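CdiA toxin (Cupriavidus taiwanensis, PDB 5T87) is the C-terminal catalytic domain of a contact-dependent growth inhibition protein, probably toxic to target cells and bound here by its CdiI immunity protein. Local coordinates at residues E[16-21]-E[56-61]; E[21-26]-E[46-51]. One frame throughout, in Å; residues are numbered along the deposited sequence.

Interaction 1. Residues E[16-21]-E[56-61]; sequences QVKETS and TSDMQN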
ATOM      1  N   GLN E  16       1.113  10.369  10.636  1.00 74.73           N
ATOM      2  CA  GLN E  16       2.100  10.065   9.614  1.00 73.68           C
ATOM      3  C   GLN E  16       3.293   9.440  10.300  1.00 74.00           C
ATOM      4  O   GLN E  16       3.709   9.913  11.346  1.00 76.58           O
ATOM      5  CB  GLN E  16       2.522  11.347   8.898  1.00 73.37           C
ATOM      6  CG  GLN E  16       3.491  11.135   7.749  1.00 73.75           C
ATOM      7  CD  GLN E  16       3.688  12.377   6.904  1.00 73.98           C
ATOM      8  OE1 GLN E  16       3.115  13.425   7.178  1.00 75.42           O
ATOM      9  NE2 GLN E  16       4.505  12.263   5.870  1.00 74.40           N
ATOM     10  N   VAL E  17       3.840   8.383   9.714  1.00 73.06           N
ATOM     11  CA  VAL E  17       4.927   7.637  10.344  1.00 74.33           C
ATOM     12  C   VAL E  17       6.247   8.393  10.171  1.00 75.87           C
ATOM     13  O   VAL E  17       7.026   8.513  11.120  1.00 77.31           O
ATOM     14  CB  VAL E  17       5.057   6.199   9.775  1.00 73.76           C
ATOM     15  CG1 VAL E  17       6.158   5.425  10.500  1.00 74.45           C
ATOM     16  CG2 VAL E  17       3.735   5.448   9.891  1.00 73.25           C
ATOM     17  N   LYS E  18       6.490   8.876   8.954  1.00 75.61           N
ATOM     18  CA  LYS E  18       7.702   9.616   8.610  1.00 76.69           C
ATOM     19  C   LYS E  18       7.325  10.705   7.631  1.00 77.35           C
ATOM     20  O   LYS E  18       6.505  10.464   6.750  1.00 75.96           O
ATOM     21  CB  LYS E  18       8.705   8.696   7.927  1.00 76.85           C
ATOM     22  CG  LYS E  18       8.793   7.308   8.526  1.00 77.27           C
ATOM     23  CD  LYS E  18       9.935   6.509   7.927  1.00 78.45           C
ATOM     24  CE  LYS E  18       9.640   6.097   6.495  1.00 77.16           C
ATOM     25  NZ  LYS E  18      10.665   5.132   6.034  1.00 78.05           N
ATOM     26  N   GLU E  19       7.940  11.879   7.744  1.00 79.87           N
ATOM     27  CA  GLU E  19       7.637  12.995   6.821  1.00 80.68           C
ATOM     28  C   GLU E  19       8.058  12.735   5.361  1.00 76.96           C
ATOM     29  O   GLU E  19       7.567  13.406   4.455  1.00 76.91           O
ATOM     30  CB  GLU E  19       8.212  14.327   7.331  1.00 85.45           C
ATOM     31  CG  GLU E  19       9.733  14.455   7.285  1.00 89.85           C
ATOM     32  CD  GLU E  19      10.231  15.695   8.016  1.00 93.57           C
ATOM     33  OE1 GLU E  19       9.790  16.816   7.673  1.00 94.62           O
ATOM     34  OE2 GLU E  19      11.069  15.551   8.934  1.00 95.30           O
ATOM     35  N   THR E  20       8.943  11.761   5.136  1.00 73.77           N
ATOM     36  CA  THR E  20       9.329  11.336   3.779  1.00 71.41           C
ATOM     37  C   THR E  20       8.289  10.449   3.073  1.00 68.78           C
ATOM     38  O   THR E  20       8.432  10.171   1.876  1.00 68.63           O
ATOM     39  CB  THR E  20      10.657  10.550   3.799  1.00 72.05           C
ATOM     40  OG1 THR E  20      10.529   9.413   4.659  1.00 70.32           O
ATOM     41  CG2 THR E  20      11.799  11.423   4.292  1.00 73.86           C
ATOM     42  N   SER E  21       7.271   9.984   3.805  1.00 65.59           N
ATOM     43  CA  SER E  21       6.242   9.112   3.245  1.00 62.27           C
ATOM     44  C   SER E  21       4.855   9.460   3.750  1.00 60.49           C
ATOM     45  O   SER E  21       4.679   9.651   4.944  1.00 60.64           O
ATOM     46  CB  SER E  21       6.518   7.654   3.620  1.00 61.31           C
ATOM     47  OG  SER E  21       5.383   6.837   3.369  1.00 57.99           O
ATOM     48  N   THR E  56       6.510  -1.919  12.161  1.00 86.59           N
ATOM     49  CA  THR E  56       7.954  -1.663  12.280  1.00 88.84           C
ATOM     50  C   THR E  56       8.220  -0.868  13.557  1.00 89.56           C
ATOM     51  O   THR E  56       7.282  -0.430  14.229  1.00 90.22           O
ATOM     52  CB  THR E  56       8.563  -0.893  11.069  1.00 88.78           C
ATOM     53  OG1 THR E  56       8.429   0.524  11.254  1.00 89.93           O
ATOM     54  CG2 THR E  56       7.939  -1.308   9.736  1.00 87.31           C
ATOM     55  N   SER E  57       9.501  -0.680  13.874  1.00 91.16           N
ATOM     56  CA  SER E  57       9.911   0.156  15.006  1.00 92.72           C
ATOM     57  C   SER E  57       9.319   1.561  14.869  1.00 92.03           C
ATOM     58  O   SER E  57       8.640   2.038  15.780  1.00 90.08           O
ATOM     59  CB  SER E  57      11.446   0.209  15.139  1.00 94.63           C
ATOM     60  OG  SER E  57      12.073   0.747  13.981  1.00 95.27           O
ATOM     61  N   ASP E  58       9.530   2.181  13.705  1.00 92.71           N
ATOM     62  CA  ASP E  58       9.000   3.524  13.406  1.00 93.48           C
ATOM     63  C   ASP E  58       7.489   3.630  13.655  1.00 94.44           C
ATOM     64  O   ASP E  58       7.023   4.629  14.214  1.00 94.08           O
ATOM     65  CB  ASP E  58       9.302   3.924  11.953  1.00 92.83           C
ATOM     66  CG  ASP E  58      10.794   4.063  11.666  1.00 93.66           C
ATOM     67  OD1 ASP E  58      11.620   3.801  12.564  1.00 93.52           O
ATOM     68  OD2 ASP E  58      11.140   4.430  10.523  1.00 92.04           O
HETATM   69  N   MSE E  59       6.748   2.592  13.250  1.00 96.02           N
HETATM   70  CA  MSE E  59       5.279   2.540  13.389  1.00 97.48           C
HETATM   71  C   MSE E  59       4.874   2.468  14.834  1.00 96.48           C
HETATM   72  O   MSE E  59       3.992   3.209  15.281  1.00 96.06           O
HETATM   73  CB  MSE E  59       4.681   1.322  12.666  1.00 99.79           C
HETATM   74  CG  MSE E  59       4.854   1.370  11.139  1.00102.80           C
HETATM   75 SE   MSE E  59       3.660   0.109  10.170  1.00106.91          SE
HETATM   76  CE  MSE E  59       4.659  -0.055   8.475  1.00105.51           C
ATOM     77  N   GLN E  60       5.522   1.576  15.575  1.00 96.00           N
ATOM     78  CA  GLN E  60       5.241   1.406  16.996  1.00 96.14           C
ATOM     79  C   GLN E  60       5.683   2.632  17.801  1.00 96.04           C
ATOM     80  O   GLN E  60       4.933   3.104  18.655  1.00 95.08           O
ATOM     81  CB  GLN E  60       5.910   0.139  17.531  1.00 97.13           C
ATOM     82  CG  GLN E  60       5.354  -1.140  16.921  1.00 97.68           C
ATOM     83  CD  GLN E  60       6.148  -2.385  17.283  1.00 99.71           C
ATOM     84  OE1 GLN E  60       7.287  -2.305  17.737  1.00100.45           O
ATOM     85  NE2 GLN E  60       5.545  -3.551  17.068  1.00100.70           N
ATOM     86  N   ASN E  61       6.880   3.152  17.514  1.00 96.23           N
ATOM     87  CA  ASN E  61       7.382   4.372  18.165  1.00 97.26           C
ATOM     88  C   ASN E  61       6.369   5.496  18.026  1.00 99.26           C
ATOM     89  O   ASN E  61       5.927   6.066  19.026  1.00 99.74           O
ATOM     90  CB  ASN E  61       8.715   4.838  17.554  1.00 97.52           C
ATOM     91  CG  ASN E  61       9.904   3.991  17.982  1.00 97.62           C
ATOM     92  OD1 ASN E  61       9.916   3.390  19.060  1.00 94.69           O
ATOM     93  ND2 ASN E  61      10.929   3.957  17.136  1.00 98.08           N
TER
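Val17 and Lys18, where the chain turns a corner, meet the first turn of helix 57-64, where Asp58 and Met59 receive them. Lys18 illustrates how a long side chain can make a van der Waals contact of its methylene with a carboxylate and an electrostatic one at its tip. From CB, the chain sets out with CG anti to its own carbonyl carbon (chi1 -40°) and continues through CG to CD, which lies 3.5 Å from Asp58 OD2. A bend at chi3 follows, and beyond CE the ammonium NZ ends 4.6 Å from Asp58 OD2, opposite in charge but too distant for a salt bridge. Lys18 also packs on Asp104 of the CdiI immunity protein. Beside it, Val17 CG1 comes crosswise to the Asp58 side chain, 3.8 Å from Asp58 CB, and lies 4.3 Å from Met59 CG (a selenomethionine). The helix start is itself capped: Thr56 OG1 accepts a weak bond from Met59 N. Gln16 NE2 donates to Ser21 O at 2.8 Å from above the carbonyl plane, and more weakly to Lys18 O, so that one amide nitrogen holds both ends of the type I turn. The corner and the helix are joined by van der Waals contact, with one loose pair of opposite charges at the margin, whose attraction is probably modest.

Interaction 2. Residues E[21-26]-E[46-51]; sequences SPRRVS and HGHVRA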
ATOM      1  N   SER E  21       7.271   9.984   3.805  1.00 65.59           N
ATOM      2  CA  SER E  21       6.242   9.112   3.245  1.00 62.27           C
ATOM      3  C   SER E  21       4.855   9.460   3.750  1.00 60.49           C
ATOM      4  O   SER E  21       4.679   9.651   4.944  1.00 60.64           O
ATOM      5  CB  SER E  21       6.518   7.654   3.620  1.00 61.31           C
ATOM      6  OG  SER E  21       5.383   6.837   3.369  1.00 57.99           O
ATOM      7  N   PRO E  22       3.849   9.443   2.856  1.00 59.07           N
ATOM      8  CA  PRO E  22       2.467   9.648   3.294  1.00 58.06           C
ATOM      9  C   PRO E  22       1.871   8.501   4.120  1.00 58.31           C
ATOM     10  O   PRO E  22       0.767   8.637   4.617  1.00 56.18           O
ATOM     11  CB  PRO E  22       1.708   9.780   1.972  1.00 58.15           C
ATOM     12  CG  PRO E  22       2.485   8.938   1.015  1.00 57.73           C
ATOM     13  CD  PRO E  22       3.920   9.065   1.429  1.00 58.42           C
ATOM     14  N   ARG E  23       2.576   7.376   4.249  1.00 62.02           N
ATOM     15  CA  ARG E  23       2.104   6.266   5.074  1.00 63.46           C
ATOM     16  C   ARG E  23       1.814   6.706   6.506  1.00 65.21           C
ATOM     17  O   ARG E  23       2.680   7.290   7.163  1.00 66.18           O
ATOM     18  CB  ARG E  23       3.126   5.135   5.087  1.00 64.79           C
ATOM     19  CG  ARG E  23       2.689   3.906   5.869  1.00 65.44           C
ATOM     20  CD  ARG E  23       3.486   2.670   5.471  1.00 66.89           C
ATOM     21  NE  ARG E  23       2.786   1.840   4.492  1.00 66.75           N
ATOM     22  CZ  ARG E  23       3.152   0.607   4.129  1.00 67.22           C
ATOM     23  NH1 ARG E  23       4.238   0.038   4.651  1.00 69.49           N
ATOM     24  NH2 ARG E  23       2.424  -0.058   3.234  1.00 66.49           N
ATOM     25  N   ARG E  24       0.588   6.420   6.953  1.00 65.66           N
ATOM     26  CA  ARG E  24       0.119   6.737   8.288  1.00 68.14           C
ATOM     27  C   ARG E  24      -0.211   5.466   9.052  1.00 70.83           C
ATOM     28  O   ARG E  24      -0.303   4.375   8.468  1.00 69.14           O
ATOM     29  CB  ARG E  24      -1.149   7.592   8.231  1.00 67.98           C
ATOM     30  CG  ARG E  24      -1.094   8.773   7.282  1.00 68.14           C
ATOM     31  CD  ARG E  24      -2.334   9.640   7.423  1.00 68.81           C
ATOM     32  NE  ARG E  24      -2.347  10.415   8.669  1.00 70.46           N
ATOM     33  CZ  ARG E  24      -1.666  11.546   8.893  1.00 71.20           C
ATOM     34  NH1 ARG E  24      -1.769  12.151  10.072  1.00 72.39           N
ATOM     35  NH2 ARG E  24      -0.878  12.077   7.963  1.00 70.33           N
ATOM     36  N   VAL E  25      -0.422   5.635  10.360  1.00 74.20           N
ATOM     37  CA  VAL E  25      -0.794   4.539  11.275  1.00 76.68           C
ATOM     38  C   VAL E  25      -1.726   5.036  12.391  1.00 78.73           C
ATOM     39  O   VAL E  25      -1.595   6.174  12.852  1.00 80.64           O
ATOM     40  CB  VAL E  25       0.460   3.845  11.879  1.00 77.10           C
ATOM     41  CG1 VAL E  25       1.328   4.819  12.673  1.00 77.11           C
ATOM     42  CG2 VAL E  25       0.065   2.652  12.737  1.00 78.46           C
ATOM     43  N   SER E  26      -2.662   4.181  12.808  1.00 81.18           N
ATOM     44  CA  SER E  26      -3.593   4.484  13.910  1.00 83.53           C
ATOM     45  C   SER E  26      -3.960   3.217  14.701  1.00 87.74           C
ATOM     46  O   SER E  26      -3.491   2.115  14.383  1.00 88.33           O
ATOM     47  CB  SER E  26      -4.860   5.129  13.347  1.00 82.15           C
ATOM     48  OG  SER E  26      -5.545   5.886  14.330  1.00 84.26           O
ATOM     49  N   HIS E  46      -6.446   4.313   1.461  1.00 45.93           N
ATOM     50  CA  HIS E  46      -6.927   2.927   1.728  1.00 46.78           C
ATOM     51  C   HIS E  46      -6.182   2.350   2.932  1.00 45.57           C
ATOM     52  O   HIS E  46      -5.167   2.904   3.361  1.00 44.40           O
ATOM     53  CB  HIS E  46      -6.714   1.994   0.528  1.00 48.09           C
ATOM     54  CG  HIS E  46      -5.315   2.018  -0.004  1.00 49.27           C
ATOM     55  ND1 HIS E  46      -4.925   2.888  -0.999  1.00 49.75           N
ATOM     56  CD2 HIS E  46      -4.207   1.327   0.349  1.00 49.82           C
ATOM     57  CE1 HIS E  46      -3.643   2.713  -1.258  1.00 49.63           C
ATOM     58  NE2 HIS E  46      -3.186   1.770  -0.458  1.00 50.28           N
ATOM     59  N   GLY E  47      -6.670   1.239   3.469  1.00 55.56           N
ATOM     60  CA  GLY E  47      -6.063   0.699   4.676  1.00 54.80           C
ATOM     61  C   GLY E  47      -6.220  -0.782   4.899  1.00 54.92           C
ATOM     62  O   GLY E  47      -7.093  -1.437   4.298  1.00 54.41           O
ATOM     63  N   HIS E  48      -5.359  -1.304   5.774  1.00 55.23           N
ATOM     64  CA  HIS E  48      -5.399  -2.719   6.149  1.00 57.28           C
ATOM     65  C   HIS E  48      -5.087  -2.911   7.618  1.00 58.11           C
ATOM     66  O   HIS E  48      -4.427  -2.068   8.236  1.00 57.82           O
ATOM     67  CB  HIS E  48      -4.443  -3.560   5.279  1.00 57.54           C
ATOM     68  CG  HIS E  48      -3.007  -3.152   5.381  1.00 56.91           C
ATOM     69  ND1 HIS E  48      -2.425  -2.265   4.504  1.00 57.69           N
ATOM     70  CD2 HIS E  48      -2.035  -3.513   6.250  1.00 56.57           C
ATOM     71  CE1 HIS E  48      -1.158  -2.088   4.832  1.00 56.92           C
ATOM     72  NE2 HIS E  48      -0.898  -2.830   5.891  1.00 56.73           N
ATOM     73  N   VAL E  49      -5.543  -4.040   8.159  1.00 60.47           N
ATOM     74  CA  VAL E  49      -5.298  -4.399   9.566  1.00 61.88           C
ATOM     75  C   VAL E  49      -3.948  -5.106   9.736  1.00 62.48           C
ATOM     76  O   VAL E  49      -3.556  -5.929   8.901  1.00 61.42           O
ATOM     77  CB  VAL E  49      -6.398  -5.339  10.093  1.00 63.06           C
ATOM     78  CG1 VAL E  49      -6.169  -5.666  11.569  1.00 64.02           C
ATOM     79  CG2 VAL E  49      -7.775  -4.730   9.867  1.00 63.96           C
ATOM     80  N   ARG E  50      -3.248  -4.799  10.820  1.00 64.82           N
ATOM     81  CA  ARG E  50      -2.024  -5.522  11.158  1.00 69.22           C
ATOM     82  C   ARG E  50      -1.973  -5.976  12.622  1.00 72.91           C
ATOM     83  O   ARG E  50      -2.625  -5.399  13.485  1.00 73.02           O
ATOM     84  CB  ARG E  50      -0.791  -4.677  10.825  1.00 68.59           C
ATOM     85  CG  ARG E  50      -0.422  -4.644   9.349  1.00 68.00           C
ATOM     86  CD  ARG E  50       1.026  -4.211   9.155  1.00 67.64           C
ATOM     87  NE  ARG E  50       1.304  -3.832   7.767  1.00 67.98           N
ATOM     88  CZ  ARG E  50       2.482  -3.394   7.313  1.00 67.42           C
ATOM     89  NH1 ARG E  50       3.545  -3.331   8.114  1.00 67.56           N
ATOM     90  NH2 ARG E  50       2.608  -3.070   6.031  1.00 67.01           N
ATOM     91  N   ALA E  51      -1.191  -7.026  12.869  1.00 77.92           N
ATOM     92  CA  ALA E  51      -0.866  -7.488  14.220  1.00 82.73           C
ATOM     93  C   ALA E  51       0.357  -6.726  14.763  1.00 85.43           C
ATOM     94  O   ALA E  51       1.311  -6.476  14.025  1.00 87.08           O
ATOM     95  CB  ALA E  51      -0.587  -8.985  14.200  1.00 84.17           C
TER
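The torsions of Arg23 and Arg50 bring their guanidinium ends together across strands that are not neighbours in the sheet. In Arg23, CG runs anti to the backbone N (chi1 -177°) and the chain then bends at chi3, carrying the guanidinium toward the far strand; in Arg50, CG lies anti to the carbonyl carbon and the chain stays extended from CG to NE. The two side chains meet at about a right angle, their guanidinium planes 87° apart, with Arg23 NH1 3.8 Å from Arg50 NH2.

Asp108 of the CdiI immunity protein offsets this closeness of like charges: its OD1 forms salt bridges with both Arg23 NH1 and Arg50 NH2. Each arginine has further support from its own chain. Arg23 NE is salt-bridged to Asp38 on the intervening strand 34-41, and Arg50 NH1 bonds to Asp54 O.

His48 stands behind Arg50 as a second-shell partner of Asp108. Arg50 NE donates to His48 NE2 at 3.1 Å through a moderately bent bond (146° at the hydrogen), with the donor almost in the imidazole plane although the acceptor is tilted from the guanidinium plane; this probably limits the rotation of the Arg50 head. Arg23 NH2 comes to the same ring at its edge, 4.4 Å from His48 CE1. At the root of Arg23, its backbone N donates to Ser21 OG at 3.0 Å, closing an ST turn near the start of the strand.

With Val36 of the middle strand touching Arg23, His48 and Arg50, the whole is a basic cluster on an antiparallel sheet, spanning strand 34-41 between its two sides and forming part of the site where the immunity protein binds this toxin domain.

Overall arrangement
The two contacts have centres about 10 Å apart and share Ser21, the end of one segment and the start of the other. Along the chain, interaction 2 is nested inside the loop closed by interaction 1: strands 15-18 and 21-27 come first, then 34-41 and 44-50, then helix 57-64. Both reach the same four-stranded antiparallel sheet, in which 15-18 and 21-27 are neighbours, joined by Val17 N and Arg23 O at 3.0 Å. Met59 links them further, packing on Arg23 and Arg50. Helix 57-64 packs against the sheet through Met59 and Leu63, beside the arginine pair, and residues of both contacts meet the CdiI immunity protein.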